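Local coordinates for protein berberine bridge enzyme-like 28 (Arabidopsis thaliana, PDB 5D79) that is an FAD-dependent oxidoreductase of the berberine bridge enzyme family, involved in adaptation to salt stress, at residues I253-T261 and E323-C331; K263-Q274 and P375-W385. All coordinates share one frame; numbering follows the deposited sequence.

Contact 1. Residues I253-T261 and E323-C331; sequences ITVFKVQKT and ELGLEKEGC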
loop_
_atom_site.group_PDB
_atom_site.type_symbol
_atom_site.label_atom_id
_atom_site.label_comp_id
_atom_site.label_asym_id
_atom_site.label_seq_id
_atom_site.Cartn_x
_atom_site.Cartn_y
_atom_site.Cartn_z
ATOM N N ILE A 253 2.006 -3.728 24.867
ATOM C CA ILE A 253 0.815 -3.114 24.297
ATOM C C ILE A 253 -0.375 -4.071 24.401
ATOM O O ILE A 253 -0.248 -5.191 24.909
ATOM C CB ILE A 253 1.059 -2.684 22.844
ATOM C CG1 ILE A 253 1.639 -3.831 22.006
ATOM C CG2 ILE A 253 2.042 -1.528 22.832
ATOM C CD1 ILE A 253 0.646 -4.864 21.484
ATOM N N THR A 254 -1.532 -3.623 23.931
ATOM C CA THR A 254 -2.741 -4.419 24.074
ATOM C C THR A 254 -3.512 -4.495 22.767
ATOM O O THR A 254 -3.887 -3.460 22.207
ATOM C CB THR A 254 -3.675 -3.840 25.165
ATOM O OG1 THR A 254 -2.966 -3.710 26.402
ATOM C CG2 THR A 254 -4.867 -4.743 25.381
ATOM N N VAL A 255 -3.752 -5.722 22.293
ATOM C CA VAL A 255 -4.695 -5.949 21.196
ATOM C C VAL A 255 -6.041 -6.476 21.725
ATOM O O VAL A 255 -6.129 -6.973 22.847
ATOM C CB VAL A 255 -4.141 -6.932 20.137
ATOM C CG1 VAL A 255 -2.843 -6.399 19.538
ATOM C CG2 VAL A 255 -3.964 -8.348 20.724
ATOM N N PHE A 256 -7.086 -6.352 20.907
ATOM C CA PHE A 256 -8.424 -6.836 21.260
ATOM C C PHE A 256 -9.263 -7.199 20.034
ATOM O O PHE A 256 -9.075 -6.665 18.940
ATOM C CB PHE A 256 -9.174 -5.799 22.107
ATOM C CG PHE A 256 -9.475 -4.498 21.385
ATOM C CD1 PHE A 256 -8.563 -3.451 21.401
ATOM C CD2 PHE A 256 -10.687 -4.314 20.718
ATOM C CE1 PHE A 256 -8.847 -2.267 20.758
ATOM C CE2 PHE A 256 -10.973 -3.128 20.076
ATOM C CZ PHE A 256 -10.054 -2.106 20.093
ATOM N N LYS A 257 -10.196 -8.117 20.225
ATOM C CA LYS A 257 -11.068 -8.530 19.148
ATOM C C LYS A 257 -12.451 -8.717 19.726
ATOM O O LYS A 257 -12.613 -9.310 20.795
ATOM C CB LYS A 257 -10.557 -9.815 18.492
ATOM C CG LYS A 257 -11.385 -10.314 17.316
ATOM C CD LYS A 257 -10.702 -11.479 16.603
ATOM C CE LYS A 257 -9.353 -11.048 16.009
ATOM N NZ LYS A 257 -8.561 -12.151 15.365
ATOM N N VAL A 258 -13.446 -8.169 19.042
ATOM C CA VAL A 258 -14.833 -8.411 19.391
ATOM C C VAL A 258 -15.593 -8.775 18.124
ATOM O O VAL A 258 -15.472 -8.105 17.106
ATOM C CB VAL A 258 -15.476 -7.194 20.072
ATOM C CG1 VAL A 258 -16.989 -7.355 20.139
ATOM C CG2 VAL A 258 -14.886 -6.992 21.460
ATOM N N GLN A 259 -16.356 -9.855 18.191
ATOM C CA GLN A 259 -17.111 -10.335 17.050
ATOM C C GLN A 259 -18.608 -10.106 17.264
ATOM O O GLN A 259 -19.136 -10.346 18.346
ATOM C CB GLN A 259 -16.821 -11.823 16.813
ATOM C CG GLN A 259 -17.372 -12.358 15.517
ATOM C CD GLN A 259 -17.943 -13.749 15.664
ATOM O OE1 GLN A 259 -18.342 -14.155 16.756
ATOM N NE2 GLN A 259 -17.985 -14.491 14.564
ATOM N N LYS A 260 -19.284 -9.632 16.223
ATOM C CA LYS A 260 -20.727 -9.452 16.262
ATOM C C LYS A 260 -21.369 -10.086 15.039
ATOM O O LYS A 260 -21.134 -9.668 13.914
ATOM C CB LYS A 260 -21.089 -7.971 16.346
ATOM C CG LYS A 260 -20.642 -7.304 17.626
ATOM C CD LYS A 260 -21.149 -8.042 18.859
ATOM C CE LYS A 260 -20.690 -7.356 20.137
ATOM N NZ LYS A 260 -20.870 -8.214 21.344
ATOM N N THR A 261 -22.184 -11.101 15.269
ATOM C CA THR A 261 -22.780 -11.847 14.175
ATOM C C THR A 261 -24.220 -11.399 13.927
ATOM O O THR A 261 -24.791 -11.697 12.879
ATOM C CB THR A 261 -22.738 -13.372 14.453
ATOM O OG1 THR A 261 -23.306 -13.645 15.738
ATOM C CG2 THR A 261 -21.303 -13.880 14.444
ATOM N N GLU A 323 -20.622 0.641 23.861
ATOM C CA GLU A 323 -21.528 -0.163 23.051
ATOM C C GLU A 323 -20.836 -1.404 22.479
ATOM O O GLU A 323 -21.491 -2.387 22.143
ATOM C CB GLU A 323 -22.116 0.678 21.909
ATOM C CG GLU A 323 -23.060 1.791 22.360
ATOM C CD GLU A 323 -22.324 3.015 22.875
ATOM O OE1 GLU A 323 -21.144 3.180 22.509
ATOM O OE2 GLU A 323 -22.922 3.796 23.655
ATOM N N LEU A 324 -19.511 -1.355 22.369
ATOM C CA LEU A 324 -18.751 -2.496 21.869
ATOM C C LEU A 324 -18.799 -3.675 22.844
ATOM O O LEU A 324 -18.770 -4.829 22.428
ATOM C CB LEU A 324 -17.299 -2.102 21.593
ATOM C CG LEU A 324 -16.627 -3.134 20.685
ATOM C CD1 LEU A 324 -17.434 -3.309 19.404
ATOM C CD2 LEU A 324 -15.176 -2.809 20.367
ATOM N N GLY A 325 -18.879 -3.377 24.138
ATOM C CA GLY A 325 -18.995 -4.397 25.158
ATOM C C GLY A 325 -17.697 -5.143 25.386
ATOM O O GLY A 325 -17.714 -6.318 25.765
ATOM N N LEU A 326 -16.574 -4.461 25.149
ATOM C CA LEU A 326 -15.246 -5.046 25.351
ATOM C C LEU A 326 -14.987 -5.393 26.807
ATOM O O LEU A 326 -15.210 -4.571 27.701
ATOM C CB LEU A 326 -14.151 -4.103 24.872
ATOM C CG LEU A 326 -12.749 -4.686 25.000
ATOM C CD1 LEU A 326 -12.639 -5.864 24.075
ATOM C CD2 LEU A 326 -11.688 -3.654 24.663
ATOM N N GLU A 327 -14.515 -6.615 27.037
ATOM C CA GLU A 327 -14.114 -7.051 28.372
ATOM C C GLU A 327 -12.723 -7.650 28.312
ATOM O O GLU A 327 -12.199 -7.862 27.227
ATOM C CB GLU A 327 -15.121 -8.049 28.938
ATOM C CG GLU A 327 -16.446 -7.397 29.310
ATOM C CD GLU A 327 -17.438 -8.368 29.909
ATOM O OE1 GLU A 327 -18.582 -8.410 29.410
ATOM O OE2 GLU A 327 -17.083 -9.079 30.878
ATOM N N LYS A 328 -12.125 -7.919 29.473
ATOM C CA LYS A 328 -10.735 -8.387 29.532
ATOM C C LYS A 328 -10.464 -9.616 28.671
ATOM O O LYS A 328 -9.369 -9.799 28.139
ATOM C CB LYS A 328 -10.351 -8.690 30.967
ATOM C CG LYS A 328 -8.999 -8.140 31.347
ATOM C CD LYS A 328 -7.870 -9.084 30.991
ATOM C CE LYS A 328 -6.543 -8.592 31.578
ATOM N NZ LYS A 328 -5.551 -9.687 31.742
ATOM N N GLU A 329 -11.484 -10.450 28.538
ATOM C CA GLU A 329 -11.356 -11.717 27.852
ATOM C C GLU A 329 -11.148 -11.495 26.374
ATOM O O GLU A 329 -10.603 -12.351 25.679
ATOM C CB GLU A 329 -12.594 -12.573 28.111
ATOM C CG GLU A 329 -12.642 -13.127 29.521
ATOM C CD GLU A 329 -13.000 -12.103 30.600
ATOM O OE1 GLU A 329 -13.836 -11.213 30.353
ATOM O OE2 GLU A 329 -12.452 -12.210 31.718
ATOM N N GLY A 330 -11.583 -10.333 25.900
ATOM C CA GLY A 330 -11.439 -9.978 24.504
ATOM C C GLY A 330 -10.083 -9.367 24.233
ATOM O O GLY A 330 -9.743 -9.097 23.087
ATOM N N CYS A 331 -9.305 -9.175 25.296
ATOM C CA CYS A 331 -8.027 -8.482 25.214
ATOM C C CYS A 331 -6.807 -9.372 25.400
ATOM O O CYS A 331 -6.860 -10.379 26.085
ATOM C CB CYS A 331 -7.973 -7.385 26.253
ATOM S SG CYS A 331 -9.289 -6.207 26.124
#
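Leu326 presents its two methyl branches to strand 253-260. Leu326 CD2 lies over one face of the Phe256 ring, 4.0 Å from Phe256 CG, while Leu326 CD1 meets Val258 CG2 at 3.6 Å. The leucine crosses Phe256 at about a right angle; with its CG anti to the backbone N (chi1 -177°), it reaches across to the strand with both methyls. Phe256 CG stands between its own N and carbonyl carbon (chi1 65°), which turns the ring toward the leucines, and Leu324 CD2 approaches that ring obliquely, 4.2 Å from Phe256 CE2. Val258 divides its branches between the two leucines: CG2 goes to Leu326, and Val258 CG1 lies 4.1 Å from Leu324 CD1, the two side chains lying alongside and pointing opposite ways. Cys331 SG rests 4.0 Å from Phe256 CB. The backbones join through Lys257 N and Gly330 O, a 3.1 Å hydrogen bond, and Phe256 CA-H also points to Gly330 O (CA to O 3.2 Å). Lacking a side chain, Gly330 lets Lys257 O and Leu326 CD1 close in beside it. Leu313 of helix 310-320 also packs on Phe256, and Thr254 OG1 is hydrogen-bonded to Gly308 O. Phe256 and Cys331 form a non-hydrogen-bonded antiparallel pair where the loop enters strand 331-334, an outermost strand of the seven-stranded antiparallel sheet characteristic of the substrate domain in berberine bridge enzymes.

Contact 2. Residues K263-Q274 and P375-W385; sequences KKEAVRIIKKWQ and PIPEAAIQEIW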
loop_
_atom_site.group_PDB
_atom_site.type_symbol
_atom_site.label_atom_id
_atom_site.label_comp_id
_atom_site.label_asym_id
_atom_site.label_seq_id
_atom_site.Cartn_x
_atom_site.Cartn_y
_atom_site.Cartn_z
ATOM N N LYS A 263 -26.825 -8.804 12.874
ATOM C CA LYS A 263 -26.828 -7.619 12.021
ATOM C C LYS A 263 -27.350 -6.431 12.796
ATOM O O LYS A 263 -26.691 -5.403 12.845
ATOM C CB LYS A 263 -27.663 -7.823 10.747
ATOM C CG LYS A 263 -27.532 -6.672 9.749
ATOM C CD LYS A 263 -28.371 -6.871 8.498
ATOM C CE LYS A 263 -28.399 -5.603 7.667
ATOM N NZ LYS A 263 -29.400 -5.664 6.577
ATOM N N LYS A 264 -28.513 -6.583 13.415
ATOM C CA LYS A 264 -29.120 -5.487 14.155
ATOM C C LYS A 264 -28.151 -4.891 15.184
ATOM O O LYS A 264 -27.926 -3.677 15.216
ATOM C CB LYS A 264 -30.409 -5.955 14.845
ATOM C CG LYS A 264 -31.160 -4.839 15.593
ATOM C CD LYS A 264 -32.528 -5.297 16.102
ATOM C CE LYS A 264 -33.296 -4.168 16.798
ATOM N NZ LYS A 264 -32.823 -3.928 18.187
ATOM N N GLU A 265 -27.551 -5.743 16.004
ATOM C CA GLU A 265 -26.671 -5.249 17.050
ATOM C C GLU A 265 -25.415 -4.623 16.453
ATOM O O GLU A 265 -24.981 -3.561 16.892
ATOM C CB GLU A 265 -26.298 -6.372 18.017
ATOM C CG GLU A 265 -25.763 -5.871 19.351
ATOM C CD GLU A 265 -24.912 -6.900 20.088
ATOM O OE1 GLU A 265 -24.157 -6.495 21.010
ATOM O OE2 GLU A 265 -24.997 -8.107 19.743
ATOM N N ALA A 266 -24.844 -5.286 15.446
ATOM C CA ALA A 266 -23.603 -4.840 14.805
ATOM C C ALA A 266 -23.748 -3.506 14.067
ATOM O O ALA A 266 -22.826 -2.691 14.069
ATOM C CB ALA A 266 -23.103 -5.900 13.850
ATOM N N VAL A 267 -24.896 -3.300 13.426
ATOM C CA VAL A 267 -25.177 -2.059 12.707
ATOM C C VAL A 267 -25.256 -0.916 13.716
ATOM O O VAL A 267 -24.753 0.182 13.475
ATOM C CB VAL A 267 -26.491 -2.157 11.879
ATOM C CG1 VAL A 267 -26.939 -0.785 11.384
ATOM C CG2 VAL A 267 -26.328 -3.114 10.702
ATOM N N ARG A 268 -25.878 -1.202 14.854
ATOM C CA ARG A 268 -25.981 -0.268 15.974
ATOM C C ARG A 268 -24.608 0.223 16.451
ATOM O O ARG A 268 -24.393 1.419 16.682
ATOM C CB ARG A 268 -26.728 -0.958 17.113
ATOM C CG ARG A 268 -27.013 -0.109 18.329
ATOM C CD ARG A 268 -27.671 -0.963 19.419
ATOM N NE ARG A 268 -26.844 -2.120 19.753
ATOM C CZ ARG A 268 -25.824 -2.079 20.602
ATOM N NH1 ARG A 268 -25.509 -0.943 21.212
ATOM N NH2 ARG A 268 -25.118 -3.171 20.843
ATOM N N ILE A 269 -23.690 -0.728 16.577
ATOM C CA ILE A 269 -22.333 -0.508 17.065
ATOM C C ILE A 269 -21.461 0.206 16.024
ATOM O O ILE A 269 -20.632 1.059 16.355
ATOM C CB ILE A 269 -21.696 -1.861 17.465
ATOM C CG1 ILE A 269 -22.379 -2.408 18.722
ATOM C CG2 ILE A 269 -20.195 -1.740 17.655
ATOM C CD1 ILE A 269 -22.078 -3.840 18.985
ATOM N N ILE A 270 -21.658 -0.145 14.759
ATOM C CA ILE A 270 -20.937 0.507 13.672
ATOM C C ILE A 270 -21.318 1.998 13.580
ATOM O O ILE A 270 -20.451 2.857 13.395
ATOM C CB ILE A 270 -21.202 -0.217 12.325
ATOM C CG1 ILE A 270 -20.543 -1.618 12.333
ATOM C CG2 ILE A 270 -20.692 0.621 11.165
ATOM C CD1 ILE A 270 -21.148 -2.657 11.365
ATOM N N LYS A 271 -22.608 2.299 13.735
ATOM C CA LYS A 271 -23.085 3.685 13.782
ATOM C C LYS A 271 -22.367 4.498 14.850
ATOM O O LYS A 271 -21.969 5.630 14.605
ATOM C CB LYS A 271 -24.592 3.736 14.035
ATOM C CG LYS A 271 -25.440 3.392 12.835
ATOM C CD LYS A 271 -26.887 3.791 13.076
ATOM C CE LYS A 271 -27.024 5.302 13.212
ATOM N NZ LYS A 271 -28.308 5.690 13.864
ATOM N N LYS A 272 -22.204 3.911 16.033
ATOM C CA LYS A 272 -21.490 4.553 17.131
ATOM C C LYS A 272 -19.986 4.657 16.857
ATOM O O LYS A 272 -19.368 5.671 17.185
ATOM C CB LYS A 272 -21.745 3.793 18.436
ATOM C CG LYS A 272 -20.797 4.139 19.572
ATOM C CD LYS A 272 -20.958 5.586 20.029
ATOM C CE LYS A 272 -20.013 5.927 21.180
ATOM N NZ LYS A 272 -20.421 5.277 22.456
ATOM N N TRP A 273 -19.398 3.617 16.264
ATOM C CA TRP A 273 -17.977 3.637 15.897
ATOM C C TRP A 273 -17.674 4.847 15.013
ATOM O O TRP A 273 -16.636 5.477 15.144
ATOM C CB TRP A 273 -17.586 2.333 15.188
ATOM C CG TRP A 273 -16.146 2.256 14.654
ATOM C CD1 TRP A 273 -15.054 1.760 15.310
ATOM C CD2 TRP A 273 -15.676 2.655 13.346
ATOM N NE1 TRP A 273 -13.935 1.836 14.500
ATOM C CE2 TRP A 273 -14.291 2.386 13.297
ATOM C CE3 TRP A 273 -16.291 3.238 12.226
ATOM C CZ2 TRP A 273 -13.512 2.674 12.174
ATOM C CZ3 TRP A 273 -15.512 3.519 11.109
ATOM C CH2 TRP A 273 -14.141 3.237 11.092
ATOM N N GLN A 274 -18.601 5.179 14.129
ATOM C CA GLN A 274 -18.386 6.246 13.155
ATOM C C GLN A 274 -18.181 7.605 13.786
ATOM O O GLN A 274 -17.571 8.487 13.184
ATOM C CB GLN A 274 -19.562 6.334 12.187
ATOM C CG GLN A 274 -19.488 5.378 11.024
ATOM C CD GLN A 274 -20.474 5.753 9.957
ATOM O OE1 GLN A 274 -20.109 5.937 8.805
ATOM N NE2 GLN A 274 -21.743 5.888 10.341
ATOM N N PRO A 375 -20.503 10.787 8.969
ATOM C CA PRO A 375 -21.049 9.440 9.182
ATOM C C PRO A 375 -22.113 9.049 8.158
ATOM O O PRO A 375 -23.026 9.831 7.888
ATOM C CB PRO A 375 -21.641 9.531 10.592
ATOM C CG PRO A 375 -20.810 10.566 11.254
ATOM C CD PRO A 375 -20.608 11.604 10.191
ATOM N N ILE A 376 -21.966 7.866 7.571
ATOM C CA ILE A 376 -22.941 7.367 6.619
ATOM C C ILE A 376 -24.166 6.906 7.392
ATOM O O ILE A 376 -24.049 6.493 8.551
ATOM C CB ILE A 376 -22.373 6.220 5.775
ATOM C CG1 ILE A 376 -22.337 4.927 6.598
ATOM C CG2 ILE A 376 -21.001 6.609 5.244
ATOM C CD1 ILE A 376 -21.802 3.734 5.871
ATOM N N PRO A 377 -25.350 7.001 6.768
ATOM C CA PRO A 377 -26.599 6.635 7.439
ATOM C C PRO A 377 -26.713 5.150 7.759
ATOM O O PRO A 377 -26.113 4.323 7.078
ATOM C CB PRO A 377 -27.673 7.038 6.423
ATOM C CG PRO A 377 -26.982 7.047 5.128
ATOM C CD PRO A 377 -25.603 7.548 5.426
ATOM N N GLU A 378 -27.497 4.843 8.787
ATOM C CA GLU A 378 -27.781 3.474 9.186
ATOM C C GLU A 378 -28.191 2.650 7.976
ATOM O O GLU A 378 -27.815 1.490 7.854
ATOM C CB GLU A 378 -28.884 3.454 10.241
ATOM C CG GLU A 378 -29.254 2.069 10.750
ATOM C CD GLU A 378 -30.431 2.094 11.721
ATOM O OE1 GLU A 378 -31.348 2.935 11.536
ATOM O OE2 GLU A 378 -30.437 1.265 12.665
ATOM N N ALA A 379 -28.951 3.280 7.082
ATOM C CA ALA A 379 -29.411 2.661 5.845
ATOM C C ALA A 379 -28.247 2.231 4.953
ATOM O O ALA A 379 -28.300 1.174 4.322
ATOM C CB ALA A 379 -30.322 3.614 5.092
ATOM N N ALA A 380 -27.203 3.050 4.889
ATOM C CA ALA A 380 -26.034 2.696 4.102
ATOM C C ALA A 380 -25.339 1.478 4.701
ATOM O O ALA A 380 -24.898 0.574 3.983
ATOM C CB ALA A 380 -25.074 3.860 4.018
ATOM N N ILE A 381 -25.242 1.457 6.025
ATOM C CA ILE A 381 -24.563 0.367 6.720
ATOM C C ILE A 381 -25.268 -0.980 6.493
ATOM O O ILE A 381 -24.617 -2.010 6.272
ATOM C CB ILE A 381 -24.449 0.663 8.236
ATOM C CG1 ILE A 381 -23.623 1.925 8.455
ATOM C CG2 ILE A 381 -23.786 -0.498 8.970
ATOM C CD1 ILE A 381 -23.860 2.562 9.789
ATOM N N GLN A 382 -26.594 -0.970 6.524
ATOM C CA GLN A 382 -27.351 -2.200 6.330
ATOM C C GLN A 382 -27.183 -2.733 4.916
ATOM O O GLN A 382 -27.087 -3.935 4.712
ATOM C CB GLN A 382 -28.828 -1.973 6.638
ATOM C CG GLN A 382 -29.064 -1.486 8.056
ATOM C CD GLN A 382 -30.523 -1.255 8.357
ATOM O OE1 GLN A 382 -31.079 -1.856 9.276
ATOM N NE2 GLN A 382 -31.158 -0.383 7.578
ATOM N N GLU A 383 -27.129 -1.833 3.944
ATOM C CA GLU A 383 -27.045 -2.250 2.552
ATOM C C GLU A 383 -25.703 -2.875 2.220
ATOM O O GLU A 383 -25.639 -3.870 1.498
ATOM C CB GLU A 383 -27.306 -1.072 1.614
ATOM C CG GLU A 383 -27.001 -1.351 0.137
ATOM C CD GLU A 383 -27.893 -2.401 -0.494
ATOM O OE1 GLU A 383 -28.900 -2.821 0.111
ATOM O OE2 GLU A 383 -27.583 -2.807 -1.624
ATOM N N ILE A 384 -24.624 -2.295 2.732
ATOM C CA ILE A 384 -23.312 -2.830 2.402
ATOM C C ILE A 384 -23.110 -4.149 3.153
ATOM O O ILE A 384 -22.403 -5.034 2.674
ATOM C CB ILE A 384 -22.169 -1.811 2.688
ATOM C CG1 ILE A 384 -22.073 -1.456 4.168
ATOM C CG2 ILE A 384 -22.365 -0.537 1.853
ATOM C CD1 ILE A 384 -20.883 -0.573 4.471
ATOM N N TRP A 385 -23.771 -4.292 4.301
ATOM C CA TRP A 385 -23.859 -5.582 4.987
ATOM C C TRP A 385 -24.586 -6.598 4.099
ATOM O O TRP A 385 -24.140 -7.739 3.929
ATOM C CB TRP A 385 -24.584 -5.437 6.334
ATOM C CG TRP A 385 -24.711 -6.720 7.108
ATOM C CD1 TRP A 385 -25.461 -7.817 6.777
ATOM C CD2 TRP A 385 -24.085 -7.028 8.353
ATOM N NE1 TRP A 385 -25.326 -8.791 7.738
ATOM C CE2 TRP A 385 -24.488 -8.331 8.716
ATOM C CE3 TRP A 385 -23.221 -6.330 9.199
ATOM C CZ2 TRP A 385 -24.060 -8.943 9.886
ATOM C CZ3 TRP A 385 -22.804 -6.935 10.362
ATOM C CH2 TRP A 385 -23.221 -8.227 10.695
#
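Trp385 carries the methylene chain of Lys263 on one face of its indole: Lys263 CG sits over the five-membered ring, 3.5 Å from its centroid, in a CH-pi contact. Ala266 CB comes up obliquely at the six-membered ring, 3.7 Å from Trp385 CZ3. The tryptophan's CG is anti to its N (chi1 -180°), which swings the indole out to the first turn of helix 263-274, and the extended lysine runs on along the indole to a weak hydrogen bond from Lys263 NZ to Gln382 O. A serine in place of Trp385 would probably take the indole face from under the Lys263 methylenes and open a gap beside Ala266. At the other end the Gln274 amide grips the backbone of Ile376 twice. Gln274 NE2 donates in its own amide plane to a lone pair of Ile376 O (3.0 Å, 170°), and Ile376 N donates to Gln274 OE1 at 2.9 Å, tilted from the carbonyl plane; OE1 is also hydrogen-bonded to Tyr425 OH. Between these ends Ile381 is a knob in the hole formed by Val267, Ile270, Lys271 and Gln274, with Ile381 CD1 3.5 Å from Lys271 CG and Ile381 CG2 4.0 Å from Val267 CG1. The helix axes cross at 128°, 9.9 Å apart. Ala266 and Trp385 touch strand 298-306 at Ala300 and Val298, Trp273 packs on strand 396-402, and Ile384 packs on both that strand and helix 441-458.

Strand 253-260 of contact 1 runs almost directly into helix 263-276 of contact 2, and the segments alternate along the chain, the loop 323-331 falling between helix 263-274 and segment 375-385. The contact centres are 18 Å apart, yet they touch through the helix side facing away from Trp385: Ile269 CG2 lies 3.6 Å from Leu324 CD1, and Ile269 CD1 3.5 Å from Glu323 O. Glu323 also forms a salt bridge with Lys272, modelled so short that its exact length is doubtful. Phe302 of strand 298-306 touches Leu324, Ile269 and Ile270, tying both contacts to one sheet. Each centre is about 27 Å from the chain centre, away from the FAD pocket.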